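Local coordinates for glycosyl hydrolase (Bacteroides ovatus, PDB 3QC2), which is a glycosyl hydrolase by name and probably adopts the five-bladed beta-propeller fold of its family, at residues E304-M310 and A360-P364; R239-S245 and G272-K276. All blocks are in the same frame, centred on the assembly; numbering follows the deposited sequence.

Interaction 1 of 2, residues E304-M310 and A360-P364; sequences EPFFRPM and ADPLP
Arg308 reaches the backbone of 360-364 with its guanidinium group and holds one backbone oxygen with two nitrogens. NE lies 3.1 Å from Pro362 O and NH2 2.9 Å from the same atom, and the oxygen sits within 7° of the guanidinium plane. The side chain runs straight from CG to NE (chi2 and chi3 both near 180°), which carries the group out to this carbonyl. Its two faces are also occupied: selenium SE of Met310 stands 3.6 Å above the centre of one, and Pro364 CB lies over the rim of the other.

Two further hydrogen bonds join the segments around Asp361. Arg308 N donates to Asp361 OD2 at 2.8 Å, almost straight at 174°, and OD2 receives it on its anti lone pair; the same carboxylate oxygen forms a salt bridge with Arg21. Asp361 N gives a longer bond, 3.3 Å, to Phe306 O. A water lies 2.8 Å from Pro305 O and close to Asp361 O, and ND2 of Asn9 bonds to both of these oxygens.

Apolar contact is modest. Leu363 CD2 rests 3.6 Å from Glu304 CG, the two side chains crossing at about a right angle, while the Glu304 carboxylate turns to Tyr278 and Arg277. The C-terminal tail thus lies over loop 304-310, whose Phe306 and Phe307 point away from it and pack against strands 283-290 and 324-332.

Interaction 2 of 2, residues R239-S245 and G272-K276; sequences RDGYFDS and GRGDK
Asp240 and Arg273 form the charged part of this contact, a side-on salt bridge in which each carboxylate oxygen has its own nitrogen. Arg273 NE lies 2.8 Å from Asp240 OD1; OD1 is near the guanidinium plane, whereas NE comes to it from above the plane of the carboxylate. NH2 meets OD2, also at 2.8 Å, through the syn lone pair of that oxygen, though this bond is more bent. The two flat groups are turned 50° from each other, so the pairing is twisted. A bend at chi3 (75°) in the arginine brings its NE edge round to the acid.

The backbones meet beside this pair. Gly241 N donates to Arg273 O at 2.8 Å, nearly straight at 169°, and the CA of Asp240 adds a CH...O contact to the same oxygen. Asp240 and Gly241 are the central residues of a type II turn running from Arg239 to Tyr242; Gly241 takes the positive phi that favours glycine there.

Further along, Ser245 OG approaches Gly274 CA to 3.1 Å. The hydroxyl donates to Tyr242 O across its own loop and accepts from His270 N, which ties it to the loop that carries 272-276. Asp275 sets CB against Gly241 O at 3.5 Å; its carboxylate goes chiefly to Arg277, with a weak link through water to Phe243 N.

Within 239-245, Arg239 holds Asp244 OD1 with NE and NH2, while Tyr242 CD2 lies over the centre of its guanidinium. The direct bonds between the segments are polar: an exposed ion pair, probably softened by solvent, beside a short backbone hydrogen bond from the turn's Gly241 to Arg273 O.

Both contacts join loops, and neither belongs to the deep interior: the centres of interactions 1 and 2 lie about 19 Å and about 22 Å from the centre of the chain, on the same side of it. Interaction 1 is the larger and more buried, and brings the C-terminal tail onto the body of the protein mainly through backbone acceptors and a carboxylate. Interaction 2 joins the loops preceding strands 247-257 and 283-290, with an ion pair at its exposed end. They meet where Pro305 CD packs 3.6 Å from Phe243 CD1, and Arg277 links them further by pairing with both Glu304 and Asp275.

Interaction 1 of 2, residues E304-M310 and A360-P364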
ATOM      1  N   GLU A 304       4.014  10.160 -16.715  1.00 20.79           N
ATOM      2  CA  GLU A 304       2.553  10.204 -16.657  1.00 20.79           C
ATOM      3  C   GLU A 304       2.094   9.034 -15.790  1.00 20.18           C
ATOM      4  O   GLU A 304       2.698   7.988 -15.828  1.00 20.14           O
ATOM      5  CB  GLU A 304       1.968  10.037 -18.063  1.00 21.22           C
ATOM      6  CG  GLU A 304       2.465  11.048 -19.083  1.00 22.58           C
ATOM      7  CD  GLU A 304       1.964  12.462 -18.814  1.00 24.26           C
ATOM      8  OE1 GLU A 304       1.057  12.633 -17.974  1.00 25.01           O
ATOM      9  OE2 GLU A 304       2.472  13.403 -19.453  1.00 26.38           O
ATOM     10  N   PRO A 305       1.021   9.214 -15.015  1.00 19.88           N
ATOM     11  CA  PRO A 305       0.556   8.098 -14.218  1.00 19.64           C
ATOM     12  C   PRO A 305       0.012   6.979 -15.136  1.00 19.96           C
ATOM     13  O   PRO A 305      -0.575   7.268 -16.182  1.00 20.16           O
ATOM     14  CB  PRO A 305      -0.550   8.717 -13.370  1.00 19.50           C
ATOM     15  CG  PRO A 305      -1.066   9.816 -14.192  1.00 20.01           C
ATOM     16  CD  PRO A 305       0.112  10.364 -14.932  1.00 20.12           C
ATOM     17  N   PHE A 306       0.249   5.723 -14.759  1.00 20.15           N
ATOM     18  CA  PHE A 306      -0.200   4.558 -15.571  1.00 20.56           C
ATOM     19  C   PHE A 306      -1.599   4.137 -15.205  1.00 20.76           C
ATOM     20  O   PHE A 306      -2.238   3.421 -15.955  1.00 21.21           O
ATOM     21  CB  PHE A 306       0.747   3.363 -15.392  1.00 20.41           C
ATOM     22  CG  PHE A 306       0.599   2.657 -14.068  1.00 20.14           C
ATOM     23  CD1 PHE A 306       1.334   3.074 -12.941  1.00 19.44           C
ATOM     24  CD2 PHE A 306      -0.260   1.559 -13.942  1.00 19.84           C
ATOM     25  CE1 PHE A 306       1.203   2.410 -11.705  1.00 19.12           C
ATOM     26  CE2 PHE A 306      -0.398   0.899 -12.719  1.00 19.79           C
ATOM     27  CZ  PHE A 306       0.341   1.331 -11.590  1.00 19.78           C
ATOM     28  N   PHE A 307      -2.060   4.570 -14.025  1.00 20.83           N
ATOM     29  CA  PHE A 307      -3.387   4.239 -13.520  1.00 21.02           C
ATOM     30  C   PHE A 307      -3.918   5.442 -12.743  1.00 21.20           C
ATOM     31  O   PHE A 307      -3.241   5.958 -11.863  1.00 20.07           O
ATOM     32  CB  PHE A 307      -3.296   3.004 -12.612  1.00 20.77           C
ATOM     33  CG  PHE A 307      -4.620   2.380 -12.290  1.00 20.73           C
ATOM     34  CD1 PHE A 307      -5.221   1.497 -13.188  1.00 20.88           C
ATOM     35  CD2 PHE A 307      -5.256   2.638 -11.085  1.00 20.32           C
ATOM     36  CE1 PHE A 307      -6.462   0.887 -12.895  1.00 20.66           C
ATOM     37  CE2 PHE A 307      -6.496   2.034 -10.786  1.00 20.93           C
ATOM     38  CZ  PHE A 307      -7.088   1.146 -11.717  1.00 20.68           C
ATOM     39  N   ARG A 308      -5.128   5.888 -13.086  1.00 22.31           N
ATOM     40  CA  ARG A 308      -5.755   7.055 -12.429  1.00 22.78           C
ATOM     41  C   ARG A 308      -7.272   6.879 -12.370  1.00 24.01           C
ATOM     42  O   ARG A 308      -7.807   5.948 -12.980  1.00 24.04           O
ATOM     43  CB  ARG A 308      -5.395   8.334 -13.179  1.00 22.72           C
ATOM     44  CG  ARG A 308      -5.924   8.414 -14.607  1.00 22.98           C
ATOM     45  CD  ARG A 308      -5.403   9.656 -15.285  1.00 22.67           C
ATOM     46  NE  ARG A 308      -5.889   9.802 -16.650  1.00 22.19           N
ATOM     47  CZ  ARG A 308      -7.043  10.386 -16.995  1.00 23.33           C
ATOM     48  NH1 ARG A 308      -7.882  10.887 -16.068  1.00 22.92           N
ATOM     49  NH2 ARG A 308      -7.375  10.462 -18.280  1.00 23.92           N
ATOM     50  N   PRO A 309      -7.978   7.767 -11.620  1.00 25.19           N
ATOM     51  CA  PRO A 309      -9.440   7.664 -11.547  1.00 26.58           C
ATOM     52  C   PRO A 309     -10.092   7.810 -12.901  1.00 28.18           C
ATOM     53  O   PRO A 309      -9.875   8.809 -13.582  1.00 28.79           O
ATOM     54  CB  PRO A 309      -9.828   8.830 -10.629  1.00 26.63           C
ATOM     55  CG  PRO A 309      -8.651   9.027  -9.775  1.00 25.67           C
ATOM     56  CD  PRO A 309      -7.458   8.735 -10.641  1.00 24.93           C
HETATM   57  N   MSE A 310     -10.872   6.801 -13.295  1.00 29.70           N
HETATM   58  CA  MSE A 310     -11.580   6.800 -14.597  1.00 31.28           C
HETATM   59  C   MSE A 310     -13.071   6.527 -14.461  1.00 32.81           C
HETATM   60  O   MSE A 310     -13.874   7.127 -15.158  1.00 33.84           O
HETATM   61  CB  MSE A 310     -10.993   5.727 -15.518  1.00 31.27           C
HETATM   62  CG  MSE A 310      -9.532   5.924 -15.906  1.00 30.82           C
HETATM   63 SE   MSE A 310      -9.228   7.483 -17.001  0.75 31.30          SE
HETATM   64  CE  MSE A 310     -10.433   7.048 -18.496  1.00 30.59           C
ATOM     65  N   ALA A 360      -2.420   1.480 -20.994  1.00 28.73           N
ATOM     66  CA  ALA A 360      -2.592   2.085 -19.665  1.00 27.63           C
ATOM     67  C   ALA A 360      -3.750   3.086 -19.751  1.00 27.40           C
ATOM     68  O   ALA A 360      -4.329   3.285 -20.831  1.00 27.78           O
ATOM     69  CB  ALA A 360      -1.342   2.763 -19.236  1.00 27.09           C
ATOM     70  N   ASP A 361      -4.115   3.692 -18.631  1.00 26.71           N
ATOM     71  CA  ASP A 361      -5.173   4.698 -18.656  1.00 26.84           C
ATOM     72  C   ASP A 361      -4.696   5.805 -19.574  1.00 27.28           C
ATOM     73  O   ASP A 361      -3.516   6.186 -19.527  1.00 26.77           O
ATOM     74  CB  ASP A 361      -5.478   5.256 -17.252  1.00 26.34           C
ATOM     75  CG  ASP A 361      -6.309   4.302 -16.395  1.00 25.56           C
ATOM     76  OD1 ASP A 361      -6.928   3.381 -16.943  1.00 26.25           O
ATOM     77  OD2 ASP A 361      -6.366   4.498 -15.171  1.00 24.50           O
ATOM     78  N   PRO A 362      -5.584   6.310 -20.436  1.00 28.09           N
ATOM     79  CA  PRO A 362      -5.159   7.356 -21.353  1.00 28.53           C
ATOM     80  C   PRO A 362      -4.876   8.666 -20.642  1.00 28.24           C
ATOM     81  O   PRO A 362      -5.318   8.878 -19.529  1.00 27.72           O
ATOM     82  CB  PRO A 362      -6.350   7.492 -22.308  1.00 29.41           C
ATOM     83  CG  PRO A 362      -7.508   7.015 -21.537  1.00 29.56           C
ATOM     84  CD  PRO A 362      -6.999   5.951 -20.622  1.00 28.66           C
ATOM     85  N   LEU A 363      -4.123   9.531 -21.295  1.00 28.82           N
ATOM     86  CA  LEU A 363      -3.811  10.828 -20.740  1.00 28.78           C
ATOM     87  C   LEU A 363      -5.094  11.653 -20.794  1.00 29.41           C
ATOM     88  O   LEU A 363      -5.916  11.441 -21.671  1.00 30.05           O
ATOM     89  CB  LEU A 363      -2.707  11.508 -21.543  1.00 28.98           C
ATOM     90  CG  LEU A 363      -1.422  10.702 -21.765  1.00 28.74           C
ATOM     91  CD1 LEU A 363      -0.430  11.525 -22.588  1.00 28.41           C
ATOM     92  CD2 LEU A 363      -0.805  10.239 -20.423  1.00 26.19           C
ATOM     93  N   PRO A 364      -5.275  12.582 -19.849  1.00 29.54           N
ATOM     94  CA  PRO A 364      -6.495  13.417 -19.838  1.00 30.28           C
ATOM     95  C   PRO A 364      -6.551  14.414 -21.017  1.00 31.12           C
ATOM     96  O   PRO A 364      -5.525  14.834 -21.552  1.00 31.25           O
ATOM     97  CB  PRO A 364      -6.394  14.160 -18.508  1.00 29.91           C
ATOM     98  CG  PRO A 364      -4.953  14.205 -18.208  1.00 29.49           C
ATOM     99  CD  PRO A 364      -4.343  12.961 -18.779  1.00 28.97           C
ATOM    100  OXT PRO A 364      -7.624  14.813 -21.461  1.00 31.89           O
TER
HETATM  101  O   HOH W   1      -3.154   8.056 -16.958  1.00 27.36           O

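Interaction 2 of 2, residues R239-S245 and G272-K276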
ATOM      1  N   ARG A 239       8.209  16.276  -7.680  1.00 19.82           N
ATOM      2  CA  ARG A 239       8.791  17.198  -8.674  1.00 19.97           C
ATOM      3  C   ARG A 239       7.751  18.182  -9.210  1.00 20.01           C
ATOM      4  O   ARG A 239       6.612  17.814  -9.416  1.00 20.09           O
ATOM      5  CB  ARG A 239       9.358  16.393  -9.841  1.00 19.85           C
ATOM      6  CG  ARG A 239       8.384  15.338 -10.359  1.00 19.43           C
ATOM      7  CD  ARG A 239       8.855  14.582 -11.554  1.00 19.54           C
ATOM      8  NE  ARG A 239       7.890  13.515 -11.836  1.00 20.00           N
ATOM      9  CZ  ARG A 239       7.958  12.654 -12.839  1.00 19.95           C
ATOM     10  NH1 ARG A 239       8.951  12.708 -13.732  1.00 20.55           N
ATOM     11  NH2 ARG A 239       7.001  11.738 -12.965  1.00 20.23           N
ATOM     12  N   ASP A 240       8.168  19.424  -9.440  1.00 20.12           N
ATOM     13  CA  ASP A 240       7.287  20.450  -9.974  1.00 20.39           C
ATOM     14  C   ASP A 240       6.743  20.079 -11.373  1.00 20.19           C
ATOM     15  O   ASP A 240       7.445  19.493 -12.179  1.00 20.15           O
ATOM     16  CB  ASP A 240       8.036  21.799 -10.115  1.00 20.69           C
ATOM     17  CG  ASP A 240       8.468  22.408  -8.767  1.00 21.12           C
ATOM     18  OD1 ASP A 240       8.071  21.905  -7.696  1.00 20.62           O
ATOM     19  OD2 ASP A 240       9.224  23.421  -8.800  1.00 21.20           O
ATOM     20  N   GLY A 241       5.497  20.441 -11.636  1.00 20.27           N
ATOM     21  CA  GLY A 241       4.881  20.263 -12.960  1.00 20.34           C
ATOM     22  C   GLY A 241       4.429  18.877 -13.360  1.00 19.88           C
ATOM     23  O   GLY A 241       4.070  18.664 -14.509  1.00 19.99           O
ATOM     24  N   TYR A 242       4.442  17.938 -12.421  1.00 19.47           N
ATOM     25  CA  TYR A 242       4.009  16.552 -12.687  1.00 19.13           C
ATOM     26  C   TYR A 242       2.956  16.110 -11.673  1.00 18.76           C
ATOM     27  O   TYR A 242       2.718  16.790 -10.665  1.00 18.82           O
ATOM     28  CB  TYR A 242       5.201  15.602 -12.642  1.00 18.86           C
ATOM     29  CG  TYR A 242       6.171  15.783 -13.761  1.00 19.49           C
ATOM     30  CD1 TYR A 242       7.157  16.752 -13.696  1.00 20.33           C
ATOM     31  CD2 TYR A 242       6.121  14.969 -14.881  1.00 19.91           C
ATOM     32  CE1 TYR A 242       8.068  16.919 -14.732  1.00 20.89           C
ATOM     33  CE2 TYR A 242       7.009  15.123 -15.918  1.00 20.52           C
ATOM     34  CZ  TYR A 242       7.980  16.098 -15.843  1.00 21.08           C
ATOM     35  OH  TYR A 242       8.857  16.248 -16.867  1.00 22.24           O
ATOM     36  N   PHE A 243       2.335  14.961 -11.946  1.00 18.51           N
ATOM     37  CA  PHE A 243       1.294  14.413 -11.076  1.00 18.40           C
ATOM     38  C   PHE A 243       1.807  14.079  -9.687  1.00 18.38           C
ATOM     39  O   PHE A 243       1.045  14.103  -8.732  1.00 18.38           O
ATOM     40  CB  PHE A 243       0.649  13.164 -11.707  1.00 18.22           C
ATOM     41  CG  PHE A 243       1.524  11.930 -11.674  1.00 17.34           C
ATOM     42  CD1 PHE A 243       2.531  11.731 -12.636  1.00 17.23           C
ATOM     43  CD2 PHE A 243       1.328  10.955 -10.702  1.00 17.06           C
ATOM     44  CE1 PHE A 243       3.325  10.602 -12.611  1.00 16.67           C
ATOM     45  CE2 PHE A 243       2.113   9.819 -10.675  1.00 17.16           C
ATOM     46  CZ  PHE A 243       3.128   9.647 -11.644  1.00 17.33           C
ATOM     47  N   ASP A 244       3.097  13.731  -9.582  1.00 18.56           N
ATOM     48  CA  ASP A 244       3.698  13.399  -8.285  1.00 18.61           C
ATOM     49  C   ASP A 244       4.525  14.575  -7.818  1.00 19.10           C
ATOM     50  O   ASP A 244       5.747  14.494  -7.699  1.00 19.16           O
ATOM     51  CB  ASP A 244       4.507  12.079  -8.346  1.00 18.26           C
ATOM     52  CG  ASP A 244       5.612  12.080  -9.421  1.00 18.73           C
ATOM     53  OD1 ASP A 244       5.502  12.843 -10.443  1.00 17.46           O
ATOM     54  OD2 ASP A 244       6.581  11.284  -9.238  1.00 16.99           O
ATOM     55  N   SER A 245       3.813  15.670  -7.527  1.00 19.70           N
ATOM     56  CA  SER A 245       4.408  16.965  -7.163  1.00 20.51           C
ATOM     57  C   SER A 245       4.328  17.354  -5.691  1.00 21.24           C
ATOM     58  O   SER A 245       5.023  18.275  -5.268  1.00 21.42           O
ATOM     59  CB  SER A 245       3.753  18.065  -7.992  1.00 20.89           C
ATOM     60  OG  SER A 245       2.347  17.933  -7.981  1.00 20.05           O
ATOM     61  N   GLY A 272      -0.293  24.131  -6.184  1.00 24.50           N
ATOM     62  CA  GLY A 272       0.527  25.276  -6.584  1.00 25.00           C
ATOM     63  C   GLY A 272       1.759  24.949  -7.431  1.00 24.63           C
ATOM     64  O   GLY A 272       2.217  25.798  -8.219  1.00 24.84           O
ATOM     65  N   ARG A 273       2.291  23.731  -7.276  1.00 23.91           N
ATOM     66  CA  ARG A 273       3.499  23.293  -7.996  1.00 23.89           C
ATOM     67  C   ARG A 273       3.260  22.035  -8.856  1.00 23.23           C
ATOM     68  O   ARG A 273       4.198  21.471  -9.380  1.00 22.78           O
ATOM     69  CB  ARG A 273       4.640  23.000  -6.999  1.00 23.64           C
ATOM     70  CG  ARG A 273       4.934  24.134  -5.984  1.00 25.25           C
ATOM     71  CD  ARG A 273       6.116  23.764  -5.052  1.00 26.06           C
ATOM     72  NE  ARG A 273       7.415  23.859  -5.751  1.00 27.73           N
ATOM     73  CZ  ARG A 273       8.270  24.908  -5.677  1.00 29.45           C
ATOM     74  NH1 ARG A 273       8.003  25.968  -4.898  1.00 30.24           N
ATOM     75  NH2 ARG A 273       9.415  24.887  -6.376  1.00 29.04           N
ATOM     76  N   GLY A 274       2.003  21.621  -9.009  1.00 23.30           N
ATOM     77  CA  GLY A 274       1.688  20.420  -9.762  1.00 22.79           C
ATOM     78  C   GLY A 274       1.336  20.627 -11.210  1.00 23.26           C
ATOM     79  O   GLY A 274       1.703  21.643 -11.831  1.00 23.41           O
ATOM     80  N   ASP A 275       0.631  19.633 -11.755  1.00 23.29           N
ATOM     81  CA  ASP A 275       0.186  19.636 -13.130  1.00 23.81           C
ATOM     82  C   ASP A 275      -1.315  19.757 -13.144  1.00 24.40           C
ATOM     83  O   ASP A 275      -2.030  18.854 -12.685  1.00 23.81           O
ATOM     84  CB  ASP A 275       0.605  18.339 -13.816  1.00 23.44           C
ATOM     85  CG  ASP A 275       0.276  18.318 -15.308  1.00 24.20           C
ATOM     86  OD1 ASP A 275      -0.249  19.324 -15.850  1.00 25.15           O
ATOM     87  OD2 ASP A 275       0.554  17.284 -15.940  1.00 24.87           O
ATOM     88  N   LYS A 276      -1.805  20.858 -13.685  1.00 25.25           N
ATOM     89  CA  LYS A 276      -3.236  21.073 -13.765  1.00 26.21           C
ATOM     90  C   LYS A 276      -3.979  20.126 -14.740  1.00 26.41           C
ATOM     91  O   LYS A 276      -5.201  20.062 -14.727  1.00 26.33           O
ATOM     92  CB  LYS A 276      -3.556  22.546 -14.029  1.00 27.35           C
ATOM     93  CG  LYS A 276      -3.964  23.300 -12.751  1.00 28.12           C
ATOM     94  CD  LYS A 276      -3.860  24.765 -12.897  1.00 29.92           C
ATOM     95  CE  LYS A 276      -4.958  25.533 -12.066  1.00 31.21           C
ATOM     96  NZ  LYS A 276      -5.234  24.976 -10.717  1.00 30.71           N
TER
HETATM   97  O   HOH W   2       2.382  14.567 -14.870  1.00 24.03           O